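Local coordinates for crystal protein (Bacillus thuringiensis serovar dakota, PDB 2ZTB), which recognizes cancer cells as the activated form of the parasporin-2 toxin and, as in related aerolysin-type beta-pore-forming toxins, probably perforates their membranes, at residues 11-16 with 118-122; 59-65 with 188-194; 113-117 with 225-229. All coordinates share one frame. Residues are numbered along the deposited sequence.

In the fold
From the N terminus, strand 4-7 leads into 11-16, which meets its partner 118-122 only 102 residues on, closing interaction 1. Before that the chain runs along strands 61-90 and 96-116. The start of 61-90 is closed into interaction 2 when the chain comes back along strand 168-199, 123 residues on; interaction 3 closes last, when strand 223-247 returns to the end of 96-116, 108 residues on. The segments of the contacts alternate along the chain, so all three loops cross. Interactions 2 and 3 share one antiparallel sheet, in which strands 168-199 and 223-247 are neighbours and Ile-189 and Val-65 pack on Leu-226. The Glu-12 to Lys-63 salt bridge joins interactions 1 and 2, and 118-122 continues 113-117.

Interaction 1: 11-16 with 118-122; sequences NELSAL and TGFKF
Ala-15 lays its methyl over the Phe-120 ring, CB sitting 3.6 Å from the ring centroid and only 4° off the normal, a CH-pi contact. At the ring edge Leu-16 CD1 comes within 3.5 Å of Phe-120 CZ. Residues 11-15 are in 3-10 conformation, begun earlier in the chain, with Ala-15 N bonded to Glu-12 O at 2.8 Å; 118-122 is irregular. The backbones come closest at Ala-15 and Thr-118, with CA atoms 4.7 Å apart. Three direct hydrogen bonds join the segments: Thr-118 OG1 (chi1 p) to Ala-15 O at 2.7 Å, Lys-121 N to Glu-12 OE1 at 2.8 Å, and Lys-121 NZ to Asn-11 O at 2.7 Å. The lysine is extended to CE, then bends at chi4 (p) to reach that carbonyl. A water spans Ser-14 OG (2.6 Å) and Thr-118 O (2.7 Å). Gly-119, at phi 91° and psi 42°, turns the chain where a CB would strike the preceding carbonyl. Glu-12 also forms a salt bridge with Lys-63 of strand 61-90, and Phe-120 rests on Ile-189. The arrangement is that of two connecting loops docked beside a beta sheet, 3-10 against irregular, with one phenylalanine ring between them and hydrogen bonds around it.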
loop_
_atom_site.group_PDB
_atom_site.type_symbol
_atom_site.label_atom_id
_atom_site.label_comp_id
_atom_site.label_asym_id
_atom_site.label_seq_id
_atom_site.Cartn_x
_atom_site.Cartn_y
_atom_site.Cartn_z
ATOM N N ASN A 11 -7.628 -4.447 -20.949
ATOM C CA ASN A 11 -7.654 -3.072 -20.452
ATOM C C ASN A 11 -6.437 -2.711 -19.605
ATOM O O ASN A 11 -6.335 -1.604 -19.084
ATOM C CB ASN A 11 -8.998 -2.721 -19.769
ATOM C CG ASN A 11 -9.215 -3.411 -18.394
ATOM O OD1 ASN A 11 -10.151 -3.049 -17.682
ATOM N ND2 ASN A 11 -8.377 -4.375 -18.030
ATOM N N GLU A 12 -5.506 -3.654 -19.512
ATOM C CA GLU A 12 -4.244 -3.495 -18.785
ATOM C C GLU A 12 -3.028 -3.486 -19.708
ATOM O O GLU A 12 -1.901 -3.371 -19.229
ATOM C CB GLU A 12 -4.024 -4.688 -17.866
ATOM C CG GLU A 12 -4.893 -4.740 -16.673
ATOM C CD GLU A 12 -4.551 -5.942 -15.834
ATOM O OE1 GLU A 12 -3.920 -5.732 -14.781
ATOM O OE2 GLU A 12 -4.876 -7.078 -16.251
ATOM N N LEU A 13 -3.248 -3.660 -21.009
ATOM C CA LEU A 13 -2.158 -3.658 -21.995
ATOM C C LEU A 13 -1.313 -2.390 -21.950
ATOM O O LEU A 13 -0.099 -2.451 -22.112
ATOM C CB LEU A 13 -2.709 -3.939 -23.396
ATOM C CG LEU A 13 -2.520 -5.398 -23.872
ATOM C CD1 LEU A 13 -2.749 -6.472 -22.807
ATOM C CD2 LEU A 13 -3.286 -5.715 -25.160
ATOM N N SER A 14 -1.951 -1.253 -21.677
ATOM C CA SER A 14 -1.253 0.019 -21.450
ATOM C C SER A 14 -0.241 -0.047 -20.310
ATOM O O SER A 14 0.749 0.695 -20.314
ATOM C CB SER A 14 -2.257 1.129 -21.180
ATOM O OG SER A 14 -3.003 0.835 -20.010
ATOM N N ALA A 15 -0.489 -0.947 -19.351
ATOM C CA ALA A 15 0.421 -1.195 -18.230
ATOM C C ALA A 15 1.702 -1.873 -18.693
ATOM O O ALA A 15 2.720 -1.806 -18.015
ATOM C CB ALA A 15 -0.275 -2.028 -17.103
ATOM N N LEU A 16 1.636 -2.550 -19.841
ATOM C CA LEU A 16 2.814 -3.098 -20.519
ATOM C C LEU A 16 3.201 -2.211 -21.725
ATOM O O LEU A 16 3.797 -2.681 -22.722
ATOM C CB LEU A 16 2.546 -4.527 -20.971
ATOM C CG LEU A 16 2.438 -5.720 -19.983
ATOM C CD1 LEU A 16 3.414 -5.621 -18.815
ATOM C CD2 LEU A 16 1.028 -5.922 -19.493
ATOM N N THR A 118 2.708 1.778 -13.810
ATOM C CA THR A 118 2.034 1.880 -15.119
ATOM C C THR A 118 0.523 1.556 -15.114
ATOM O O THR A 118 -0.138 1.585 -16.165
ATOM C CB THR A 118 2.731 0.973 -16.179
ATOM O OG1 THR A 118 2.763 -0.362 -15.690
ATOM C CG2 THR A 118 4.157 1.429 -16.479
ATOM N N GLY A 119 -0.004 1.191 -13.945
ATOM C CA GLY A 119 -1.451 1.044 -13.753
ATOM C C GLY A 119 -2.045 -0.326 -14.014
ATOM O O GLY A 119 -3.096 -0.443 -14.632
ATOM N N PHE A 120 -1.358 -1.361 -13.566
ATOM C CA PHE A 120 -1.933 -2.688 -13.501
ATOM C C PHE A 120 -3.207 -2.695 -12.666
ATOM O O PHE A 120 -3.386 -1.846 -11.786
ATOM C CB PHE A 120 -0.921 -3.676 -12.925
ATOM C CG PHE A 120 0.195 -4.015 -13.871
ATOM C CD1 PHE A 120 1.394 -3.314 -13.827
ATOM C CD2 PHE A 120 0.030 -5.017 -14.826
ATOM C CE1 PHE A 120 2.434 -3.626 -14.720
ATOM C CE2 PHE A 120 1.056 -5.336 -15.726
ATOM C CZ PHE A 120 2.262 -4.647 -15.667
ATOM N N LYS A 121 -4.105 -3.625 -12.970
ATOM C CA LYS A 121 -5.375 -3.719 -12.256
ATOM C C LYS A 121 -5.477 -5.080 -11.580
ATOM O O LYS A 121 -6.161 -5.963 -12.062
ATOM C CB LYS A 121 -6.556 -3.493 -13.215
ATOM C CG LYS A 121 -6.475 -2.202 -14.026
ATOM C CD LYS A 121 -7.698 -2.008 -14.914
ATOM C CE LYS A 121 -7.648 -0.674 -15.637
ATOM N NZ LYS A 121 -6.487 -0.631 -16.585
ATOM N N PHE A 122 -4.763 -5.246 -10.477
ATOM C CA PHE A 122 -4.853 -6.457 -9.661
ATOM C C PHE A 122 -6.075 -6.486 -8.775
ATOM O O PHE A 122 -6.436 -5.484 -8.156
ATOM C CB PHE A 122 -3.614 -6.626 -8.804
ATOM C CG PHE A 122 -2.394 -7.011 -9.584
ATOM C CD1 PHE A 122 -1.524 -6.043 -10.053
ATOM C CD2 PHE A 122 -2.112 -8.352 -9.839
ATOM C CE1 PHE A 122 -0.386 -6.398 -10.758
ATOM C CE2 PHE A 122 -0.978 -8.716 -10.552
ATOM C CZ PHE A 122 -0.115 -7.733 -11.019
HETATM O O HOH W 1 -2.410 1.488 -17.549
#

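Interaction 2: 59-65 with 188-194; sequences YYCYKNV and PITVDGY
This is antiparallel beta pairing in the long-stranded sheet of an aerolysin-like toxin: strand 61-65 runs at 164° to strand 188-192, axes 4.6 Å apart at closest approach. Both backbones are extended, and Tyr-62 with Asp-192 and Asn-64 with Thr-190 are the hydrogen-bonded pairs, while Cys-61 with Gly-193, Lys-63 with Val-191 and Val-65 with Ile-189 are non-hydrogen-bonded.

The backbone bonds are Tyr-62 N to Asp-192 O (2.9 Å), Asp-192 N to Tyr-62 O (3.1 Å), Thr-190 N to Asn-64 O (3.0 Å), a weak Asn-64 N to Thr-190 O (2.9 Å), and Tyr-194 N to Tyr-60 O (2.8 Å). The chain turns a corner at Gly-193 (phi 122°, psi -155°), where a CB would clash with Tyr-60 O and Cys-61 CA; its CA lies 4.0 Å from Cys-61 CA.

Apolar contacts gather on the face of Lys-63, Val-65, Val-191 and Ile-189, with Val-65 CG2 3.8 Å from Ile-189 CD1; near the corner, Cys-61 SG (chi1 t) lies 3.7 Å from Val-191 CG1.

For the charges, Lys-63 leads away to Glu-12, Glu-6 and the carbonyl of Tyr-7, while Asp-192 pairs with Arg-5.

Beyond the corner, Tyr-59 and Tyr-194 form a T-shaped pair, centroids 5.1 Å apart and planes at 86°; the edge atom Tyr-59 CD2 reaches Tyr-194 CG at 3.5 Å.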
loop_
_atom_site.group_PDB
_atom_site.type_symbol
_atom_site.label_atom_id
_atom_site.label_comp_id
_atom_site.label_asym_id
_atom_site.label_seq_id
_atom_site.Cartn_x
_atom_site.Cartn_y
_atom_site.Cartn_z
ATOM N N TYR A 59 -4.132 -21.735 -23.990
ATOM C CA TYR A 59 -3.006 -20.802 -23.940
ATOM C C TYR A 59 -3.408 -19.578 -23.125
ATOM O O TYR A 59 -4.208 -18.764 -23.580
ATOM C CB TYR A 59 -2.614 -20.369 -25.352
ATOM C CG TYR A 59 -1.872 -21.415 -26.139
ATOM C CD1 TYR A 59 -2.560 -22.426 -26.835
ATOM C CD2 TYR A 59 -0.479 -21.388 -26.204
ATOM C CE1 TYR A 59 -1.869 -23.399 -27.562
ATOM C CE2 TYR A 59 0.222 -22.346 -26.936
ATOM C CZ TYR A 59 -0.477 -23.347 -27.609
ATOM O OH TYR A 59 0.232 -24.276 -28.331
ATOM N N TYR A 60 -2.872 -19.471 -21.911
ATOM C CA TYR A 60 -3.239 -18.396 -20.992
ATOM C C TYR A 60 -2.097 -17.420 -20.775
ATOM O O TYR A 60 -0.972 -17.659 -21.214
ATOM C CB TYR A 60 -3.747 -18.965 -19.658
ATOM C CG TYR A 60 -5.034 -19.732 -19.819
ATOM C CD1 TYR A 60 -5.035 -21.136 -19.896
ATOM C CD2 TYR A 60 -6.247 -19.057 -19.938
ATOM C CE1 TYR A 60 -6.216 -21.840 -20.064
ATOM C CE2 TYR A 60 -7.425 -19.743 -20.106
ATOM C CZ TYR A 60 -7.409 -21.135 -20.171
ATOM O OH TYR A 60 -8.595 -21.805 -20.333
ATOM N N CYS A 61 -2.400 -16.310 -20.109
ATOM C CA CYS A 61 -1.422 -15.256 -19.872
ATOM C C CYS A 61 -1.709 -14.560 -18.541
ATOM O O CYS A 61 -2.835 -14.117 -18.282
ATOM C CB CYS A 61 -1.416 -14.261 -21.037
ATOM S SG CYS A 61 -0.190 -12.973 -20.931
ATOM N N TYR A 62 -0.671 -14.476 -17.714
ATOM C CA TYR A 62 -0.806 -14.057 -16.328
ATOM C C TYR A 62 0.096 -12.892 -16.017
ATOM O O TYR A 62 1.187 -12.781 -16.567
ATOM C CB TYR A 62 -0.448 -15.200 -15.371
ATOM C CG TYR A 62 -1.177 -16.497 -15.620
ATOM C CD1 TYR A 62 -0.621 -17.489 -16.439
ATOM C CD2 TYR A 62 -2.417 -16.748 -15.035
ATOM C CE1 TYR A 62 -1.282 -18.693 -16.673
ATOM C CE2 TYR A 62 -3.085 -17.961 -15.259
ATOM C CZ TYR A 62 -2.513 -18.919 -16.077
ATOM O OH TYR A 62 -3.175 -20.117 -16.295
ATOM N N LYS A 63 -0.394 -12.015 -15.148
ATOM C CA LYS A 63 0.412 -11.024 -14.453
ATOM C C LYS A 63 0.653 -11.539 -13.022
ATOM O O LYS A 63 -0.193 -12.234 -12.440
ATOM C CB LYS A 63 -0.285 -9.658 -14.453
ATOM C CG LYS A 63 -1.748 -9.656 -13.997
ATOM C CD LYS A 63 -2.227 -8.215 -13.815
ATOM C CE LYS A 63 -3.579 -8.130 -13.150
ATOM N NZ LYS A 63 -4.753 -8.542 -13.969
ATOM N N ASN A 64 1.830 -11.219 -12.486
ATOM C CA ASN A 64 2.309 -11.761 -11.224
ATOM C C ASN A 64 2.937 -10.644 -10.410
ATOM O O ASN A 64 3.579 -9.761 -10.966
ATOM C CB ASN A 64 3.397 -12.823 -11.444
ATOM C CG ASN A 64 2.992 -13.913 -12.430
ATOM O OD1 ASN A 64 3.117 -13.754 -13.652
ATOM N ND2 ASN A 64 2.531 -15.027 -11.904
ATOM N N VAL A 65 2.775 -10.717 -9.091
ATOM C CA VAL A 65 3.526 -9.882 -8.162
ATOM C C VAL A 65 4.560 -10.797 -7.520
ATOM O O VAL A 65 4.240 -11.903 -7.091
ATOM C CB VAL A 65 2.601 -9.220 -7.092
ATOM C CG1 VAL A 65 3.390 -8.298 -6.163
ATOM C CG2 VAL A 65 1.456 -8.449 -7.761
ATOM N N PRO A 188 8.566 -6.779 -8.010
ATOM C CA PRO A 188 8.491 -6.863 -9.468
ATOM C C PRO A 188 7.125 -7.401 -9.911
ATOM O O PRO A 188 6.564 -8.298 -9.267
ATOM C CB PRO A 188 9.601 -7.856 -9.819
ATOM C CG PRO A 188 9.752 -8.710 -8.561
ATOM C CD PRO A 188 9.492 -7.778 -7.429
ATOM N N ILE A 189 6.579 -6.811 -10.967
ATOM C CA ILE A 189 5.443 -7.382 -11.680
ATOM C C ILE A 189 5.987 -8.077 -12.931
ATOM O O ILE A 189 6.804 -7.498 -13.659
ATOM C CB ILE A 189 4.437 -6.294 -12.156
ATOM C CG1 ILE A 189 4.008 -5.345 -11.003
ATOM C CG2 ILE A 189 3.264 -6.934 -12.923
ATOM C CD1 ILE A 189 3.000 -5.919 -10.074
ATOM N N THR A 190 5.530 -9.298 -13.192
ATOM C CA THR A 190 5.975 -10.032 -14.380
ATOM C C THR A 190 4.807 -10.650 -15.136
ATOM O O THR A 190 3.847 -11.136 -14.532
ATOM C CB THR A 190 6.991 -11.142 -14.052
ATOM O OG1 THR A 190 6.368 -12.123 -13.214
ATOM C CG2 THR A 190 8.242 -10.575 -13.364
ATOM N N VAL A 191 4.897 -10.621 -16.463
ATOM C CA VAL A 191 3.891 -11.251 -17.309
ATOM C C VAL A 191 4.493 -12.476 -18.026
ATOM O O VAL A 191 5.599 -12.413 -18.561
ATOM C CB VAL A 191 3.245 -10.223 -18.297
ATOM C CG1 VAL A 191 2.531 -10.927 -19.436
ATOM C CG2 VAL A 191 2.277 -9.306 -17.549
ATOM N N ASP A 192 3.768 -13.590 -17.997
ATOM C CA ASP A 192 4.168 -14.797 -18.710
ATOM C C ASP A 192 2.946 -15.464 -19.319
ATOM O O ASP A 192 1.848 -15.366 -18.762
ATOM C CB ASP A 192 4.924 -15.775 -17.792
ATOM C CG ASP A 192 4.091 -16.241 -16.614
ATOM O OD1 ASP A 192 3.441 -17.303 -16.749
ATOM O OD2 ASP A 192 4.081 -15.544 -15.558
ATOM N N GLY A 193 3.139 -16.138 -20.454
ATOM C CA GLY A 193 2.034 -16.795 -21.155
ATOM C C GLY A 193 1.865 -16.307 -22.581
ATOM O O GLY A 193 2.811 -15.808 -23.179
ATOM N N TYR A 194 0.653 -16.421 -23.120
ATOM C CA TYR A 194 0.452 -16.316 -24.570
ATOM C C TYR A 194 -0.692 -15.411 -24.992
ATOM O O TYR A 194 -1.636 -15.181 -24.224
ATOM C CB TYR A 194 0.247 -17.716 -25.187
ATOM C CG TYR A 194 1.352 -18.697 -24.855
ATOM C CD1 TYR A 194 1.352 -19.384 -23.634
ATOM C CD2 TYR A 194 2.394 -18.945 -25.753
ATOM C CE1 TYR A 194 2.362 -20.268 -23.300
ATOM C CE2 TYR A 194 3.418 -19.854 -25.436
ATOM C CZ TYR A 194 3.390 -20.498 -24.198
ATOM O OH TYR A 194 4.375 -21.396 -23.851
HETATM O O HOH W 2 -4.226 -15.935 -23.473
#

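Interaction 3: 113-117 with 225-229; sequences TSSTT and TLRGT. With EDO (1,2-ethanediol), chain H.
This antiparallel pair in the long beta sheet joins the end of strand 96-116 to the beginning of strand 223-247, segments 113-116 and 225-229 running at 160°, axes 4.5 Å apart at closest approach. The hydrogen-bonded pairs are Thr-113 with Thr-229, through Thr-113 N to Thr-229 O (3.1 Å) and Thr-229 N to Thr-113 O (3.0 Å), and Ser-115 with Arg-227, through Ser-115 N to Arg-227 O and Arg-227 N to Ser-115 O, both 2.8 Å. Thr-117 N adds a bond to Thr-225 O at 3.0 Å. Such Ser- and Thr-rich strands recur in aerolysin-type pore-forming toxins, whose elongated body this sheet resembles. Between the hydrogen-bonded pairs lies Ser-114 with Gly-228, the CA atoms 3.9 Å apart; Gly-228 is almost fully extended, and a CB would clash with Thr-113 O. Ser-114, Thr-116 and Leu-226 share one face, where Leu-226 packs on Phe-185 and Ile-189 of the neighbouring strand. Thr-113, Ser-115, Arg-227 and Thr-229 occupy the opposite one, with Thr-113 CG2 4.0 Å from Thr-229 CB. One water joins Thr-117 OG1 (2.7 Å) to Thr-225 N (2.9 Å). Thr-116 OG1 makes a weak 3.5 Å hydrogen bond to 1,2-ethanediol O1, probably from the crystallisation liquor.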
loop_
_atom_site.group_PDB
_atom_site.type_symbol
_atom_site.label_atom_id
_atom_site.label_comp_id
_atom_site.label_asym_id
_atom_site.label_seq_id
_atom_site.Cartn_x
_atom_site.Cartn_y
_atom_site.Cartn_z
ATOM N N THR A 113 -0.254 2.247 1.682
ATOM C CA THR A 113 -0.537 2.799 0.348
ATOM C C THR A 113 0.298 2.013 -0.672
ATOM O O THR A 113 1.413 1.563 -0.377
ATOM C CB THR A 113 -0.301 4.342 0.281
ATOM O OG1 THR A 113 -0.875 4.892 -0.914
ATOM C CG2 THR A 113 1.182 4.702 0.364
ATOM N N SER A 114 -0.262 1.804 -1.858
ATOM C CA SER A 114 0.451 1.071 -2.914
ATOM C C SER A 114 0.004 1.555 -4.260
ATOM O O SER A 114 -1.018 2.209 -4.380
ATOM C CB SER A 114 0.266 -0.450 -2.834
ATOM O OG SER A 114 -1.100 -0.813 -2.803
ATOM N N SER A 115 0.804 1.225 -5.265
ATOM C CA SER A 115 0.531 1.588 -6.632
ATOM C C SER A 115 1.441 0.743 -7.521
ATOM O O SER A 115 2.292 -0.016 -7.034
ATOM C CB SER A 115 0.809 3.071 -6.842
ATOM O OG SER A 115 2.176 3.329 -6.566
ATOM N N THR A 116 1.245 0.864 -8.825
ATOM C CA THR A 116 2.186 0.311 -9.793
ATOM C C THR A 116 2.569 1.459 -10.689
ATOM O O THR A 116 1.831 2.444 -10.803
ATOM C CB THR A 116 1.621 -0.876 -10.611
ATOM O OG1 THR A 116 0.548 -0.411 -11.429
ATOM C CG2 THR A 116 1.136 -2.011 -9.688
ATOM N N THR A 117 3.753 1.369 -11.272
ATOM C CA THR A 117 4.289 2.471 -12.053
ATOM C C THR A 117 3.497 2.749 -13.338
ATOM O O THR A 117 3.589 3.842 -13.872
ATOM C CB THR A 117 5.797 2.250 -12.358
ATOM O OG1 THR A 117 6.001 0.950 -12.947
ATOM C CG2 THR A 117 6.616 2.384 -11.056
ATOM N N THR A 225 6.385 -2.629 -12.034
ATOM C CA THR A 225 6.820 -2.468 -10.642
ATOM C C THR A 225 5.666 -2.059 -9.727
ATOM O O THR A 225 4.891 -1.156 -10.039
ATOM C CB THR A 225 7.966 -1.430 -10.528
ATOM O OG1 THR A 225 8.988 -1.739 -11.479
ATOM C CG2 THR A 225 8.588 -1.421 -9.125
ATOM N N LEU A 226 5.563 -2.753 -8.601
ATOM C CA LEU A 226 4.668 -2.366 -7.525
ATOM C C LEU A 226 5.479 -1.543 -6.528
ATOM O O LEU A 226 6.647 -1.821 -6.309
ATOM C CB LEU A 226 4.043 -3.597 -6.872
ATOM C CG LEU A 226 3.109 -3.399 -5.659
ATOM C CD1 LEU A 226 2.011 -4.447 -5.701
ATOM C CD2 LEU A 226 3.868 -3.507 -4.358
ATOM N N ARG A 227 4.870 -0.498 -5.976
ATOM C CA ARG A 227 5.503 0.332 -4.945
ATOM C C ARG A 227 4.487 0.717 -3.895
ATOM O O ARG A 227 3.281 0.697 -4.138
ATOM C CB ARG A 227 6.120 1.607 -5.534
ATOM C CG ARG A 227 7.289 1.329 -6.452
ATOM C CD ARG A 227 8.011 2.573 -6.871
ATOM N NE ARG A 227 9.097 2.234 -7.792
ATOM C CZ ARG A 227 10.374 2.071 -7.434
ATOM N NH1 ARG A 227 10.748 2.230 -6.159
ATOM N NH2 ARG A 227 11.284 1.757 -8.358
ATOM N N GLY A 228 4.979 1.056 -2.718
ATOM C CA GLY A 228 4.110 1.578 -1.687
ATOM C C GLY A 228 4.896 1.934 -0.461
ATOM O O GLY A 228 6.126 1.880 -0.467
ATOM N N THR A 229 4.155 2.305 0.580
ATOM C CA THR A 229 4.693 2.680 1.878
ATOM C C THR A 229 3.785 2.157 2.984
ATOM O O THR A 229 2.560 2.160 2.867
ATOM C CB THR A 229 4.827 4.213 2.001
ATOM O OG1 THR A 229 5.565 4.707 0.882
ATOM C CG2 THR A 229 5.567 4.613 3.304
HETATM C C1 EDO H . -1.796 1.944 -9.611
HETATM O O1 EDO H . -2.334 0.609 -9.765
HETATM C C2 EDO H . -1.656 2.720 -10.938
HETATM O O2 EDO H . -2.823 3.441 -11.439
HETATM O O HOH W 3 2.602 4.073 -3.944
HETATM O O HOH W 4 4.396 -1.089 -13.537
#